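Local coordinates for protein phosphoserine phosphatase RsbX (Bacillus subtilis, PDB 3W43) that dephosphorylates the serine-phosphorylated regulator RsbS as a manganese-bound PPM-type phosphatase and helps keep the activity of the stress factor sigma-B low, at residues L13-N18 with D189-I194; V42-G47 with H154-N159; G26-M31 with L51-S56; V107-F112 with P124-G129. All coordinates share one frame; numbering follows the deposited sequence.

Interaction 1 of 4, residues L13-N18 with D189-I194. With MN (manganese (II) ion), chain B.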
loop_
_atom_site.group_PDB
_atom_site.type_symbol
_atom_site.label_atom_id
_atom_site.label_comp_id
_atom_site.label_asym_id
_atom_site.label_seq_id
_atom_site.Cartn_x
_atom_site.Cartn_y
_atom_site.Cartn_z
ATOM N N LEU A 13 9.558 5.532 -1.816
ATOM C CA LEU A 13 9.819 4.989 -3.140
ATOM C C LEU A 13 8.634 4.118 -3.533
ATOM O O LEU A 13 8.253 3.207 -2.793
ATOM C CB LEU A 13 11.125 4.177 -3.134
ATOM C CG LEU A 13 11.625 3.617 -4.479
ATOM C CD1 LEU A 13 13.148 3.442 -4.471
ATOM C CD2 LEU A 13 10.945 2.309 -4.862
ATOM N N VAL A 14 8.074 4.406 -4.703
ATOM C CA VAL A 14 7.012 3.587 -5.296
ATOM C C VAL A 14 7.593 2.840 -6.486
ATOM O O VAL A 14 8.287 3.436 -7.307
ATOM C CB VAL A 14 5.837 4.450 -5.803
ATOM C CG1 VAL A 14 4.707 3.583 -6.374
ATOM C CG2 VAL A 14 5.316 5.387 -4.721
ATOM N N TYR A 15 7.304 1.543 -6.563
ATOM C CA TYR A 15 7.713 0.703 -7.679
ATOM C C TYR A 15 6.486 0.022 -8.255
ATOM O O TYR A 15 5.655 -0.481 -7.498
ATOM C CB TYR A 15 8.723 -0.368 -7.219
ATOM C CG TYR A 15 9.142 -1.325 -8.339
ATOM C CD1 TYR A 15 8.361 -2.447 -8.666
ATOM C CD2 TYR A 15 10.281 -1.083 -9.106
ATOM C CE1 TYR A 15 8.709 -3.305 -9.708
ATOM C CE2 TYR A 15 10.652 -1.958 -10.141
ATOM C CZ TYR A 15 9.851 -3.062 -10.440
ATOM O OH TYR A 15 10.181 -3.930 -11.472
ATOM N N GLN A 16 6.381 -0.020 -9.579
ATOM C CA GLN A 16 5.317 -0.785 -10.224
ATOM C C GLN A 16 5.755 -1.395 -11.534
ATOM O O GLN A 16 6.406 -0.738 -12.342
ATOM C CB GLN A 16 4.094 0.083 -10.465
ATOM C CG GLN A 16 2.870 -0.678 -10.903
ATOM C CD GLN A 16 1.656 0.211 -10.969
ATOM O OE1 GLN A 16 1.513 1.002 -11.896
ATOM N NE2 GLN A 16 0.772 0.089 -9.985
ATOM N N LEU A 17 5.367 -2.643 -11.764
ATOM C CA LEU A 17 5.593 -3.293 -13.056
ATOM C C LEU A 17 4.376 -4.118 -13.424
ATOM O O LEU A 17 3.865 -4.880 -12.599
ATOM C CB LEU A 17 6.852 -4.172 -13.021
ATOM C CG LEU A 17 7.237 -5.000 -14.245
ATOM C CD1 LEU A 17 7.450 -4.106 -15.445
ATOM C CD2 LEU A 17 8.488 -5.793 -13.929
ATOM N N ASN A 18 3.932 -3.981 -14.666
ATOM C CA ASN A 18 2.782 -4.728 -15.144
ATOM C C ASN A 18 3.049 -6.215 -15.303
ATOM O O ASN A 18 4.164 -6.640 -15.615
ATOM C CB ASN A 18 2.349 -4.206 -16.516
ATOM C CG ASN A 18 1.851 -2.776 -16.476
ATOM O OD1 ASN A 18 1.740 -2.168 -15.415
ATOM N ND2 ASN A 18 1.550 -2.232 -17.647
ATOM N N ASP A 189 2.593 -11.460 -12.289
ATOM C CA ASP A 189 1.417 -10.675 -11.950
ATOM C C ASP A 189 1.837 -9.220 -11.926
ATOM O O ASP A 189 3.025 -8.923 -11.844
ATOM C CB ASP A 189 0.890 -11.101 -10.568
ATOM C CG ASP A 189 -0.453 -10.487 -10.220
ATOM O OD1 ASP A 189 -1.145 -9.969 -11.133
ATOM O OD2 ASP A 189 -0.819 -10.531 -9.021
ATOM N N ASP A 190 0.859 -8.315 -11.966
ATOM C CA ASP A 190 1.092 -6.921 -11.606
ATOM C C ASP A 190 1.779 -6.881 -10.251
ATOM O O ASP A 190 1.412 -7.622 -9.327
ATOM C CB ASP A 190 -0.225 -6.152 -11.517
ATOM C CG ASP A 190 -0.939 -6.031 -12.858
ATOM O OD1 ASP A 190 -0.281 -5.827 -13.906
ATOM O OD2 ASP A 190 -2.184 -6.118 -12.867
ATOM N N LEU A 191 2.752 -5.987 -10.118
ATOM C CA LEU A 191 3.535 -5.891 -8.898
ATOM C C LEU A 191 3.698 -4.419 -8.525
ATOM O O LEU A 191 4.232 -3.640 -9.319
ATOM C CB LEU A 191 4.890 -6.573 -9.112
ATOM C CG LEU A 191 5.802 -6.811 -7.919
ATOM C CD1 LEU A 191 6.868 -7.810 -8.318
ATOM C CD2 LEU A 191 6.430 -5.518 -7.445
ATOM N N THR A 192 3.227 -4.053 -7.329
ATOM C CA THR A 192 3.300 -2.678 -6.844
ATOM C C THR A 192 3.774 -2.700 -5.401
ATOM O O THR A 192 3.255 -3.475 -4.588
ATOM C CB THR A 192 1.907 -2.013 -6.880
ATOM O OG1 THR A 192 1.366 -2.107 -8.200
ATOM C CG2 THR A 192 1.983 -0.541 -6.501
ATOM N N TYR A 193 4.710 -1.827 -5.056
ATOM C CA TYR A 193 5.016 -1.610 -3.657
ATOM C C TYR A 193 5.367 -0.166 -3.388
ATOM O O TYR A 193 5.847 0.546 -4.270
ATOM C CB TYR A 193 6.104 -2.557 -3.132
ATOM C CG TYR A 193 7.480 -2.462 -3.752
ATOM C CD1 TYR A 193 8.415 -1.506 -3.337
ATOM C CD2 TYR A 193 7.877 -3.389 -4.721
ATOM C CE1 TYR A 193 9.696 -1.465 -3.904
ATOM C CE2 TYR A 193 9.142 -3.366 -5.264
ATOM C CZ TYR A 193 10.044 -2.405 -4.869
ATOM O OH TYR A 193 11.297 -2.421 -5.443
ATOM N N ILE A 194 5.115 0.246 -2.149
ATOM C CA ILE A 194 5.526 1.546 -1.645
ATOM C C ILE A 194 6.337 1.324 -0.382
ATOM O O ILE A 194 5.881 0.671 0.558
ATOM C CB ILE A 194 4.315 2.455 -1.356
ATOM C CG1 ILE A 194 3.478 2.622 -2.633
ATOM C CG2 ILE A 194 4.787 3.794 -0.801
ATOM C CD1 ILE A 194 2.297 3.561 -2.505
HETATM MN MN MN B . -2.357 -9.315 -7.909
HETATM O O HOH W 1 5.081 -7.571 -12.576
HETATM O O HOH W 2 -3.361 -9.197 -9.861
HETATM O O HOH W 3 -1.077 -7.577 -8.228
HETATM O O HOH W 4 -3.798 -10.978 -7.504
#
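Y15 and Y193 face each other as a hydrogen-bonded pair of two antiparallel strands, 13-17 and 191-194, whose axes run 4.7 Å apart, and each N-H of the pair meets the other's C=O; L17 and L191 repeat the pattern. Between these pairs Q16 lies beside T192, the side chains pointing the same way. The extended Q16 chain brings NE2 to T192 OG1 at 2.9 Å, in the plane of the amide and nearly straight at 166°. T192 OG1 is also bonded to D27. On the opposite face of the sheet the phenol of Y193 folds back under Y15, because CG sits between the backbone N and the carbonyl carbon (chi1 63°). Y15 CB thus rides over one face of the Y193 ring, a CH-pi contact with CB 3.6 Å from the centroid. The near-parallel rings barely overlap, while L191 CD2 packs on Y15 CD1 at 3.8 Å. Just ahead of strand 191-194, D189 OD2 binds a manganese ion at 2.2 Å. One face is thus aromatic and aliphatic, the other combines V14-I194 packing with the Q16-T192 bond, and the loop entering strand 191-194 supplies a carboxylate to the metal.

Interaction 2 of 4, residues V42-G47 with H154-N159. With MN (manganese (II) ion), chain C; MN (manganese (II) ion), chain B.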
loop_
_atom_site.group_PDB
_atom_site.type_symbol
_atom_site.label_atom_id
_atom_site.label_comp_id
_atom_site.label_asym_id
_atom_site.label_seq_id
_atom_site.Cartn_x
_atom_site.Cartn_y
_atom_site.Cartn_z
ATOM N N VAL A 42 -2.902 1.399 -1.741
ATOM C CA VAL A 42 -2.508 0.499 -2.816
ATOM C C VAL A 42 -3.675 -0.450 -3.040
ATOM O O VAL A 42 -4.202 -1.006 -2.076
ATOM C CB VAL A 42 -1.224 -0.289 -2.432
ATOM C CG1 VAL A 42 -0.862 -1.285 -3.500
ATOM C CG2 VAL A 42 -0.058 0.661 -2.174
ATOM N N ALA A 43 -4.069 -0.629 -4.299
ATOM C CA ALA A 43 -5.204 -1.473 -4.649
ATOM C C ALA A 43 -4.863 -2.410 -5.795
ATOM O O ALA A 43 -4.152 -2.044 -6.723
ATOM C CB ALA A 43 -6.402 -0.619 -5.019
ATOM N N ASP A 44 -5.368 -3.634 -5.708
ATOM C CA ASP A 44 -5.156 -4.651 -6.722
ATOM C C ASP A 44 -6.528 -5.047 -7.281
ATOM O O ASP A 44 -7.308 -5.700 -6.609
ATOM C CB ASP A 44 -4.443 -5.837 -6.062
ATOM C CG ASP A 44 -4.189 -6.984 -7.032
ATOM O OD1 ASP A 44 -4.652 -6.897 -8.190
ATOM O OD2 ASP A 44 -3.511 -7.962 -6.648
ATOM N N GLY A 45 -6.838 -4.581 -8.489
ATOM C CA GLY A 45 -8.114 -4.910 -9.110
ATOM C C GLY A 45 -8.137 -6.381 -9.465
ATOM O O GLY A 45 -7.122 -6.942 -9.856
ATOM N N LEU A 46 -9.284 -7.019 -9.309
ATOM C CA LEU A 46 -9.377 -8.440 -9.635
ATOM C C LEU A 46 -8.969 -8.704 -11.081
ATOM O O LEU A 46 -9.351 -7.972 -11.990
ATOM C CB LEU A 46 -10.776 -8.972 -9.354
ATOM C CG LEU A 46 -10.953 -9.574 -7.962
ATOM C CD1 LEU A 46 -10.634 -8.637 -6.808
ATOM C CD2 LEU A 46 -12.365 -10.130 -7.845
ATOM N N GLY A 47 -8.176 -9.753 -11.275
ATOM C CA GLY A 47 -7.603 -10.053 -12.579
ATOM C C GLY A 47 -6.450 -9.124 -12.880
ATOM O O GLY A 47 -5.695 -8.716 -11.983
ATOM N N HIS A 154 2.527 -3.686 -0.196
ATOM C CA HIS A 154 2.736 -4.325 -1.489
ATOM C C HIS A 154 1.597 -5.206 -1.923
ATOM O O HIS A 154 0.946 -5.872 -1.092
ATOM C CB HIS A 154 4.071 -5.090 -1.537
ATOM C CG HIS A 154 4.141 -6.322 -0.683
ATOM N ND1 HIS A 154 3.713 -7.554 -1.128
ATOM C CD2 HIS A 154 4.664 -6.532 0.552
ATOM C CE1 HIS A 154 3.945 -8.461 -0.195
ATOM N NE2 HIS A 154 4.533 -7.871 0.831
ATOM N N THR A 155 1.360 -5.219 -3.228
ATOM C CA THR A 155 0.421 -6.183 -3.780
ATOM C C THR A 155 1.015 -7.580 -3.848
ATOM O O THR A 155 2.221 -7.787 -3.653
ATOM C CB THR A 155 -0.120 -5.753 -5.158
ATOM O OG1 THR A 155 0.962 -5.686 -6.097
ATOM C CG2 THR A 155 -0.832 -4.416 -5.066
ATOM N N ASP A 156 0.142 -8.542 -4.117
ATOM C CA ASP A 156 0.506 -9.949 -4.114
ATOM C C ASP A 156 1.399 -10.359 -5.292
ATOM O O ASP A 156 1.867 -11.485 -5.338
ATOM C CB ASP A 156 -0.751 -10.825 -3.994
ATOM C CG ASP A 156 -1.732 -10.622 -5.136
ATOM O OD1 ASP A 156 -1.349 -10.048 -6.178
ATOM O OD2 ASP A 156 -2.904 -11.052 -4.988
ATOM N N GLY A 157 1.646 -9.457 -6.235
ATOM C CA GLY A 157 2.646 -9.698 -7.257
ATOM C C GLY A 157 4.037 -9.772 -6.664
ATOM O O GLY A 157 4.930 -10.328 -7.285
ATOM N N LEU A 158 4.232 -9.186 -5.482
ATOM C CA LEU A 158 5.499 -9.260 -4.764
ATOM C C LEU A 158 5.370 -10.334 -3.694
ATOM O O LEU A 158 4.554 -10.216 -2.763
ATOM C CB LEU A 158 5.862 -7.910 -4.136
ATOM C CG LEU A 158 7.183 -7.871 -3.354
ATOM C CD1 LEU A 158 8.342 -7.967 -4.313
ATOM C CD2 LEU A 158 7.300 -6.610 -2.525
ATOM N N ASN A 159 6.147 -11.401 -3.851
ATOM C CA ASN A 159 6.097 -12.528 -2.931
ATOM C C ASN A 159 7.433 -12.591 -2.188
ATOM O O ASN A 159 8.434 -13.013 -2.759
ATOM C CB ASN A 159 5.803 -13.819 -3.722
ATOM C CG ASN A 159 5.541 -15.030 -2.832
ATOM O OD1 ASN A 159 5.599 -14.953 -1.606
ATOM N ND2 ASN A 159 5.248 -16.166 -3.463
HETATM MN MN MN C . -5.107 -7.933 -9.982
HETATM MN MN MN B . -2.357 -9.315 -7.909
HETATM O O HOH W 5 -2.529 -7.733 -4.088
HETATM O O HOH W 4 -3.798 -10.978 -7.504
HETATM O O HOH W 2 -3.361 -9.197 -9.861
HETATM O O HOH W 3 -1.077 -7.577 -8.228
HETATM O O HOH W 6 -3.743 -6.329 -10.705
HETATM O O HOH W 7 -5.948 -9.580 -8.605
#
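D44 and D156 come together at a manganese ion, D44 OD2 and D156 OD1 lying 3.0 Å apart because both are ligands of that metal. Their carboxylate planes stand 87° apart, and each gives one oxygen to the shared ion. The D44 side chain extends with CG anti to the backbone N (chi1 179°) and bridges two metals: OD2 binds the first manganese, and OD1 binds the second at 2.1 Å. The carbonyl oxygens of G45 and G47 and three waters complete that second site. D156 reaches the first ion from the other segment, its CG placed between backbone N and carbonyl carbon; OD1 is the ligand at 2.1 Å, while OD2 accepts a bond from a metal-bound water. D189 is a further ligand of this ion, and one water joins the two metals, giving the dinuclear centre characteristic of PPM phosphatases. The positive ions probably offset the repulsion between the clustered carboxylates. Behind them the methyl of T155 fills the angle between the segments, T155 CG2 resting against V42 CG1 at 3.5 Å and, more loosely, against D44 CB. T155 OG1 turns instead to D27 and the T192 backbone. T155 O is reached from opposite faces by H154 ND1, at 2.9 Å, and by L158 N, which closes a type I turn. The contact thus joins the end of strand 37-45 in one sheet to the loop after strand 150-154 in the other, with strand 191-198 beside V42 and helix 163-169 following the loop.

Interaction 3 of 4, residues G26-M31 with L51-S56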
loop_
_atom_site.group_PDB
_atom_site.type_symbol
_atom_site.label_atom_id
_atom_site.label_comp_id
_atom_site.label_asym_id
_atom_site.label_seq_id
_atom_site.Cartn_x
_atom_site.Cartn_y
_atom_site.Cartn_z
ATOM N N GLY A 26 -3.249 -3.553 -13.548
ATOM C CA GLY A 26 -4.428 -3.816 -12.742
ATOM C C GLY A 26 -4.329 -3.296 -11.318
ATOM O O GLY A 26 -5.347 -3.150 -10.652
ATOM N N ASP A 27 -3.108 -3.030 -10.856
ATOM C CA ASP A 27 -2.889 -2.418 -9.541
ATOM C C ASP A 27 -2.926 -0.899 -9.708
ATOM O O ASP A 27 -2.491 -0.389 -10.751
ATOM C CB ASP A 27 -1.488 -2.723 -8.999
ATOM C CG ASP A 27 -1.232 -4.193 -8.653
ATOM O OD1 ASP A 27 -2.149 -5.054 -8.658
ATOM O OD2 ASP A 27 -0.040 -4.453 -8.368
ATOM N N SER A 28 -3.361 -0.179 -8.667
ATOM C CA SER A 28 -3.235 1.281 -8.630
ATOM C C SER A 28 -2.720 1.712 -7.271
ATOM O O SER A 28 -2.773 0.958 -6.302
ATOM C CB SER A 28 -4.588 1.964 -8.874
ATOM O OG SER A 28 -5.100 1.704 -10.168
ATOM N N PHE A 29 -2.232 2.939 -7.188
ATOM C CA PHE A 29 -1.848 3.499 -5.910
ATOM C C PHE A 29 -2.166 4.982 -5.889
ATOM O O PHE A 29 -2.294 5.618 -6.934
ATOM C CB PHE A 29 -0.359 3.265 -5.633
ATOM C CG PHE A 29 0.539 3.943 -6.624
ATOM C CD1 PHE A 29 0.983 5.247 -6.422
ATOM C CD2 PHE A 29 0.906 3.286 -7.800
ATOM C CE1 PHE A 29 1.784 5.882 -7.376
ATOM C CE2 PHE A 29 1.711 3.899 -8.748
ATOM C CZ PHE A 29 2.143 5.202 -8.542
ATOM N N PHE A 30 -2.294 5.515 -4.682
ATOM C CA PHE A 30 -2.334 6.946 -4.474
ATOM C C PHE A 30 -1.497 7.288 -3.268
ATOM O O PHE A 30 -1.617 6.628 -2.226
ATOM C CB PHE A 30 -3.753 7.481 -4.236
ATOM C CG PHE A 30 -3.770 8.976 -4.056
ATOM C CD1 PHE A 30 -3.613 9.798 -5.169
ATOM C CD2 PHE A 30 -3.838 9.561 -2.791
ATOM C CE1 PHE A 30 -3.564 11.171 -5.044
ATOM C CE2 PHE A 30 -3.787 10.947 -2.654
ATOM C CZ PHE A 30 -3.649 11.749 -3.782
ATOM N N MET A 31 -0.681 8.331 -3.373
ATOM C CA MET A 31 0.065 8.782 -2.212
ATOM C C MET A 31 0.262 10.286 -2.226
ATOM O O MET A 31 0.531 10.877 -3.275
ATOM C CB MET A 31 1.408 8.059 -2.136
ATOM C CG MET A 31 2.186 8.399 -0.885
ATOM S SD MET A 31 3.540 7.280 -0.538
ATOM C CE MET A 31 4.551 7.551 -1.972
ATOM N N LEU A 51 -9.623 -4.196 -17.179
ATOM C CA LEU A 51 -10.768 -4.401 -16.300
ATOM C C LEU A 51 -10.406 -4.414 -14.814
ATOM O O LEU A 51 -11.176 -3.950 -13.974
ATOM C CB LEU A 51 -11.545 -5.647 -16.694
ATOM C CG LEU A 51 -12.336 -5.493 -17.995
ATOM C CD1 LEU A 51 -12.754 -6.847 -18.524
ATOM C CD2 LEU A 51 -13.561 -4.611 -17.801
ATOM N N ALA A 52 -9.223 -4.914 -14.488
ATOM C CA ALA A 52 -8.700 -4.770 -13.129
ATOM C C ALA A 52 -8.478 -3.297 -12.802
ATOM O O ALA A 52 -8.836 -2.820 -11.707
ATOM C CB ALA A 52 -7.411 -5.536 -13.002
ATOM N N ASN A 53 -7.909 -2.581 -13.770
ATOM C CA ASN A 53 -7.625 -1.164 -13.606
ATOM C C ASN A 53 -8.902 -0.350 -13.386
ATOM O O ASN A 53 -8.898 0.587 -12.600
ATOM C CB ASN A 53 -6.833 -0.637 -14.804
ATOM C CG ASN A 53 -6.458 0.812 -14.647
ATOM O OD1 ASN A 53 -7.197 1.695 -15.064
ATOM N ND2 ASN A 53 -5.327 1.069 -14.004
ATOM N N GLU A 54 -9.998 -0.703 -14.055
ATOM C CA GLU A 54 -11.289 -0.035 -13.839
ATOM C C GLU A 54 -11.621 0.033 -12.348
ATOM O O GLU A 54 -12.101 1.036 -11.839
ATOM C CB GLU A 54 -12.414 -0.752 -14.600
ATOM C CG GLU A 54 -13.823 -0.226 -14.289
ATOM C CD GLU A 54 -14.947 -1.025 -14.940
ATOM O OE1 GLU A 54 -15.084 -2.244 -14.679
ATOM O OE2 GLU A 54 -15.726 -0.417 -15.702
ATOM N N SER A 55 -11.381 -1.074 -11.651
ATOM C CA SER A 55 -11.655 -1.141 -10.218
ATOM C C SER A 55 -10.603 -0.422 -9.374
ATOM O O SER A 55 -10.941 0.421 -8.548
ATOM C CB SER A 55 -11.782 -2.597 -9.769
ATOM O OG SER A 55 -12.997 -3.174 -10.238
ATOM N N SER A 56 -9.322 -0.717 -9.589
ATOM C CA SER A 56 -8.298 -0.116 -8.735
ATOM C C SER A 56 -8.145 1.383 -8.959
ATOM O O SER A 56 -7.869 2.115 -8.013
ATOM C CB SER A 56 -6.969 -0.847 -8.878
ATOM O OG SER A 56 -6.455 -0.708 -10.194
HETATM O O HOH W 8 -4.441 3.678 -11.908
#
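S28 and S56 meet where the edge strand 27-31 of the five-stranded sheet packs against helix 51-56, within the alpha-beta-beta-alpha sandwich of PPM phosphatases, in which helix 49-66 belongs to an outer helical layer. The two short segments run in roughly the same direction, 25° apart with axes 7.4 Å from one another, and their side chains close the gap with small, largely polar groups. Both serines point at the opposite segment. S56 places its hydroxyl between the backbone N and the carbonyl carbon (chi1 65°), turning it back toward the start of the strand. There S56 OG donates to G26 O at 2.7 Å, approaching from above the carbonyl plane, 55° out of it. On its other flank S56 OG meets S28 OG at 2.8 Å, so the S56 oxygen sits between a backbone carbonyl and a second hydroxyl. One turn earlier on the helix A52 leans its methyl directly on G26, A52 CB to G26 CA 3.5 Å, a close approach made possible by the bare glycine backbone. N53, next along the helix, passes beside G26 with its own backbone N, while its amide is held by C25 O in the preceding loop. G26 N is bonded to D190, and D27, pointing away from the helix, turns its carboxylate to the metal-site side. The strand start is thus held from the helix by S56 and from the other side by D190. A water 2.7 Å from S28 OG also accepts a weak bond from N53 ND2, linking the strand serine to the helix once more.

Interaction 4 of 4, residues V107-F112 with P124-G129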
loop_
_atom_site.group_PDB
_atom_site.type_symbol
_atom_site.label_atom_id
_atom_site.label_comp_id
_atom_site.label_asym_id
_atom_site.label_seq_id
_atom_site.Cartn_x
_atom_site.Cartn_y
_atom_site.Cartn_z
ATOM N N VAL A 107 -8.421 -4.791 3.083
ATOM C CA VAL A 107 -9.188 -5.979 2.735
ATOM C C VAL A 107 -8.494 -6.687 1.586
ATOM O O VAL A 107 -8.222 -6.078 0.553
ATOM C CB VAL A 107 -10.649 -5.671 2.320
ATOM C CG1 VAL A 107 -11.353 -6.942 1.813
ATOM C CG2 VAL A 107 -11.417 -5.044 3.480
ATOM N N GLY A 108 -8.227 -7.982 1.766
ATOM C CA GLY A 108 -7.612 -8.801 0.737
ATOM C C GLY A 108 -6.099 -8.844 0.838
ATOM O O GLY A 108 -5.496 -8.260 1.750
ATOM N N ASN A 109 -5.467 -9.508 -0.122
ATOM C CA ASN A 109 -4.035 -9.791 -0.026
ATOM C C ASN A 109 -3.142 -8.642 -0.518
ATOM O O ASN A 109 -2.336 -8.798 -1.439
ATOM C CB ASN A 109 -3.679 -11.092 -0.759
ATOM C CG ASN A 109 -2.296 -11.633 -0.380
ATOM O OD1 ASN A 109 -1.700 -11.216 0.615
ATOM N ND2 ASN A 109 -1.794 -12.582 -1.169
ATOM N N VAL A 110 -3.313 -7.476 0.096
ATOM C CA VAL A 110 -2.368 -6.379 -0.009
ATOM C C VAL A 110 -1.780 -6.295 1.397
ATOM O O VAL A 110 -2.524 -6.221 2.387
ATOM C CB VAL A 110 -3.062 -5.059 -0.423
ATOM C CG1 VAL A 110 -2.039 -3.940 -0.567
ATOM C CG2 VAL A 110 -3.823 -5.224 -1.756
ATOM N N ARG A 111 -0.454 -6.335 1.490
ATOM C CA ARG A 111 0.240 -6.483 2.773
ATOM C C ARG A 111 0.944 -5.223 3.211
ATOM O O ARG A 111 1.475 -4.492 2.384
ATOM C CB ARG A 111 1.237 -7.641 2.700
ATOM C CG ARG A 111 0.559 -8.983 2.595
ATOM C CD ARG A 111 1.543 -10.105 2.377
ATOM N NE ARG A 111 0.853 -11.373 2.182
ATOM C CZ ARG A 111 0.608 -12.271 3.133
ATOM N NH1 ARG A 111 0.993 -12.071 4.391
ATOM N NH2 ARG A 111 -0.034 -13.386 2.817
ATOM N N PHE A 112 0.929 -4.999 4.517
ATOM C CA PHE A 112 1.612 -3.880 5.163
ATOM C C PHE A 112 2.530 -4.425 6.233
ATOM O O PHE A 112 2.103 -5.225 7.077
ATOM C CB PHE A 112 0.557 -2.966 5.788
ATOM C CG PHE A 112 1.083 -1.864 6.695
ATOM C CD1 PHE A 112 2.009 -0.913 6.250
ATOM C CD2 PHE A 112 0.564 -1.738 7.983
ATOM C CE1 PHE A 112 2.423 0.121 7.096
ATOM C CE2 PHE A 112 0.966 -0.723 8.813
ATOM C CZ PHE A 112 1.894 0.207 8.379
ATOM N N PRO A 124 0.295 -7.380 10.035
ATOM C CA PRO A 124 -0.977 -8.051 10.266
ATOM C C PRO A 124 -1.339 -9.005 9.143
ATOM O O PRO A 124 -1.055 -8.757 7.969
ATOM C CB PRO A 124 -1.974 -6.891 10.330
ATOM C CG PRO A 124 -1.331 -5.788 9.521
ATOM C CD PRO A 124 0.130 -5.925 9.857
ATOM N N LEU A 125 -1.970 -10.106 9.514
ATOM C CA LEU A 125 -2.479 -11.048 8.532
ATOM C C LEU A 125 -3.477 -10.348 7.633
ATOM O O LEU A 125 -4.283 -9.550 8.105
ATOM C CB LEU A 125 -3.186 -12.200 9.227
ATOM C CG LEU A 125 -2.354 -12.982 10.235
ATOM C CD1 LEU A 125 -3.266 -13.871 11.019
ATOM C CD2 LEU A 125 -1.262 -13.773 9.528
ATOM N N PRO A 126 -3.411 -10.612 6.311
ATOM C CA PRO A 126 -4.452 -10.046 5.461
ATOM C C PRO A 126 -5.864 -10.515 5.826
ATOM O O PRO A 126 -6.069 -11.643 6.287
ATOM C CB PRO A 126 -4.075 -10.557 4.071
ATOM C CG PRO A 126 -2.594 -10.648 4.121
ATOM C CD PRO A 126 -2.310 -11.173 5.501
ATOM N N ILE A 127 -6.822 -9.619 5.644
ATOM C CA ILE A 127 -8.249 -9.907 5.783
ATOM C C ILE A 127 -8.716 -10.602 4.504
ATOM O O ILE A 127 -8.354 -10.180 3.422
ATOM C CB ILE A 127 -9.012 -8.575 5.985
ATOM C CG1 ILE A 127 -8.458 -7.803 7.204
ATOM C CG2 ILE A 127 -10.524 -8.768 6.050
ATOM C CD1 ILE A 127 -8.345 -8.590 8.520
ATOM N N SER A 128 -9.497 -11.679 4.627
ATOM C CA SER A 128 -9.928 -12.455 3.459
ATOM C C SER A 128 -10.960 -11.718 2.620
ATOM O O SER A 128 -11.664 -10.837 3.116
ATOM C CB SER A 128 -10.501 -13.799 3.884
ATOM O OG SER A 128 -11.766 -13.658 4.520
ATOM N N GLY A 129 -11.039 -12.098 1.350
ATOM C CA GLY A 129 -12.046 -11.584 0.445
ATOM C C GLY A 129 -11.547 -10.382 -0.322
ATOM O O GLY A 129 -10.343 -10.145 -0.420
HETATM O O HOH W 9 -6.168 -7.319 4.245
HETATM O O HOH W 10 -7.897 -11.478 -0.814
HETATM O O HOH W 11 0.672 -7.495 6.322
#
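The link between strands 101-107 and 111-115, which crosses from one sheet of the PPM beta-sandwich to the other, is met here by the extended loop 124-129. At the crossing, G108 N donates to I127 O at 2.8 Å, a direct bond that is somewhat bent, with the donor tilted from the carbonyl plane. A water closes the same junction by giving a proton to G108 O and taking one from I127 N. The chain then bends at N109, the centre of an inverse gamma turn, and P126 fits beneath this bend: its CB approaches G108 O and P126 CG lies 3.7 Å from N109 OD1. R111 lies over the proline ring. Its chain is extended from CG to NE and carries the guanidinium across the pyrrolidine, with P126 CG 3.7 Å above the centre of one face and P126 CD 3.6 Å from R111 NH1. A weak bond from R111 NE to N109 OD1, 3.0 Å long, may help set the rotation of the group. Farther along, P124 CD touches F112 O, and a second water spans F112 O and P124 O. At the other end V107 CG1 packs 4.0 Å from G129 O. A single direct bond, water bridges and proline packing, rather than continuous strand pairing, tie an extended loop to the crossover between the two sheets of the PPM beta-sandwich.

In the fold
The four contacts spread over the two sheets of one PPM-type domain. Interaction 1 pairs strands 10-17 and 191-198 near the two ends of the chain, and the other three are nested within the loop it closes. Interactions 1 and 2, with centres 8 Å apart, share a manganese ion and three waters. Interaction 3 lies about 9 Å from interaction 2, centre to centre, and alternates with it along the chain; D27 is bonded to both neighbouring contacts. Interaction 4, nested within interaction 2, touches it through H154 and R111, but its centre stands about 17 Å from that of interaction 1 and 16 Å from that of interaction 3. Ligands distant in sequence thereby converge between the sheets.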